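Local atomic coordinates of argininosuccinate lyase (Chelativorans sp., PDB entry 6G3G), a protein that probably catalyses the cleavage of argininosuccinate into fumarate and L-arginine, the last step of arginine biosynthesis. Residues A[390-395]-A[408-413]. Numbering follows the deposited sequence.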
# COMPACT_ATOMS: atom_id res chain seq x y z
N ALA A 390 -29.91 24.46 -19.56
CA ALA A 390 -28.97 25.03 -18.59
C ALA A 390 -29.39 26.44 -18.21
O ALA A 390 -29.41 26.80 -17.02
CB ALA A 390 -27.56 25.01 -19.17
N HIS A 391 -29.72 27.27 -19.21
CA HIS A 391 -30.19 28.62 -18.94
C HIS A 391 -31.47 28.60 -18.11
O HIS A 391 -31.67 29.44 -17.22
CB HIS A 391 -30.41 29.36 -20.26
CG HIS A 391 -30.59 30.84 -20.11
ND1 HIS A 391 -31.73 31.41 -19.60
CD2 HIS A 391 -29.76 31.87 -20.42
CE1 HIS A 391 -31.60 32.72 -19.59
NE2 HIS A 391 -30.41 33.03 -20.08
N VAL A 392 -32.36 27.63 -18.38
CA VAL A 392 -33.58 27.48 -17.58
C VAL A 392 -33.22 27.33 -16.11
O VAL A 392 -33.75 28.03 -15.24
CB VAL A 392 -34.40 26.29 -18.09
CG1 VAL A 392 -35.58 26.00 -17.15
CG2 VAL A 392 -34.90 26.54 -19.50
N VAL A 393 -32.31 26.39 -15.80
CA VAL A 393 -31.91 26.15 -14.42
C VAL A 393 -31.30 27.41 -13.82
O VAL A 393 -31.67 27.84 -12.72
CB VAL A 393 -30.94 24.96 -14.34
CG1 VAL A 393 -30.42 24.78 -12.91
CG2 VAL A 393 -31.62 23.70 -14.82
N ILE A 394 -30.33 28.01 -14.53
CA ILE A 394 -29.67 29.21 -14.02
C ILE A 394 -30.70 30.27 -13.66
O ILE A 394 -30.64 30.89 -12.59
CB ILE A 394 -28.66 29.74 -15.06
CG1 ILE A 394 -27.49 28.75 -15.21
CG2 ILE A 394 -28.15 31.13 -14.66
CD1 ILE A 394 -26.44 29.16 -16.21
N THR A 395 -31.68 30.48 -14.54
CA THR A 395 -32.70 31.50 -14.29
C THR A 395 -33.61 31.08 -13.14
O THR A 395 -33.95 31.89 -12.28
CB THR A 395 -33.50 31.76 -15.56
OG1 THR A 395 -32.65 32.32 -16.57
CG2 THR A 395 -34.65 32.73 -15.29
N LEU A 408 -43.99 27.06 -19.14
CA LEU A 408 -43.76 27.40 -20.55
C LEU A 408 -43.05 28.74 -20.69
O LEU A 408 -42.10 28.87 -21.47
CB LEU A 408 -45.10 27.42 -21.29
CG LEU A 408 -45.10 27.35 -22.82
CD1 LEU A 408 -44.39 26.12 -23.34
CD2 LEU A 408 -46.54 27.37 -23.31
N ASP A 409 -43.50 29.75 -19.94
CA ASP A 409 -42.87 31.07 -20.01
C ASP A 409 -41.36 30.97 -19.84
O ASP A 409 -40.59 31.51 -20.63
CB ASP A 409 -43.46 32.00 -18.94
CG ASP A 409 -44.95 32.22 -19.12
OD1 ASP A 409 -45.44 32.15 -20.27
OD2 ASP A 409 -45.64 32.47 -18.10
N LEU A 410 -40.92 30.26 -18.80
CA LEU A 410 -39.50 30.19 -18.49
C LEU A 410 -38.73 29.48 -19.59
O LEU A 410 -37.66 29.93 -20.01
CB LEU A 410 -39.30 29.49 -17.15
CG LEU A 410 -37.92 29.62 -16.51
CD1 LEU A 410 -37.58 31.08 -16.23
CD2 LEU A 410 -37.87 28.82 -15.23
N VAL A 411 -39.24 28.34 -20.05
CA VAL A 411 -38.59 27.61 -21.13
C VAL A 411 -38.49 28.48 -22.38
O VAL A 411 -37.49 28.44 -23.11
CB VAL A 411 -39.35 26.29 -21.41
CG1 VAL A 411 -38.81 25.60 -22.67
CG2 VAL A 411 -39.24 25.37 -20.20
N GLN A 412 -39.52 29.29 -22.64
CA GLN A 412 -39.50 30.16 -23.81
C GLN A 412 -38.47 31.27 -23.66
O GLN A 412 -37.74 31.58 -24.61
CB GLN A 412 -40.89 30.73 -24.07
CG GLN A 412 -41.92 29.71 -24.54
CD GLN A 412 -41.47 28.94 -25.77
OE1 GLN A 412 -40.78 29.48 -26.63
NE2 GLN A 412 -41.86 27.68 -25.85
N GLU A 413 -38.41 31.90 -22.48
CA GLU A 413 -37.37 32.89 -22.23
C GLU A 413 -35.99 32.34 -22.58
O GLU A 413 -35.24 32.95 -23.35
CB GLU A 413 -37.36 33.31 -20.76
CG GLU A 413 -38.52 34.15 -20.29
CD GLU A 413 -38.25 34.76 -18.93
OE1 GLU A 413 -37.10 34.66 -18.44
OE2 GLU A 413 -39.18 35.35 -18.34
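V392 and V411 mark the closest passage of two helical segments, 390-395 and 408-413, their CA atoms 6.1 Å apart, while the segment axes approach to 9.1 Å with their N-to-C directions 120° apart. The contact is essentially apolar, and L410 carries most of it on its side. This leucine suits the spot because its two methyls divide the work: CD1 meets T395 CG2 at 3.5 Å, and CD2 lies 4.1 Å from V392 CG1. The branched V392 likewise serves two neighbours, its CG2 facing V411 CA at 4.2 Å, so that the backbone of the second helix is itself part of the packing surface.

T395 is two-sided. Its CG2 stands anti to the backbone N, which sends the methyl alongside L410, the two side chains running past each other in opposite directions. With chi1 at -64°, OG1 turns back to its own helix and hydrogen-bonds to H391 O at 3.1 Å, from the carbonyl face opposite to that used by T395 N. The hydroxyl is thus satisfied within the helix. A serine here would keep a hydroxyl but lose CG2, and would probably leave a gap beside L410 CD1.

At the margin, E413 OE1 has a long, weak ion pair with K399. The contact joins helix 382-398 to helix 408-419 in the C-terminal region, away from the annotated ligand sites. H391 and V392 also pack on A414, I406 of the connecting loop touches both valines, and V411 reaches on to I430 of helix 427-434, while A390, V393 and I394 pack against a second subunit.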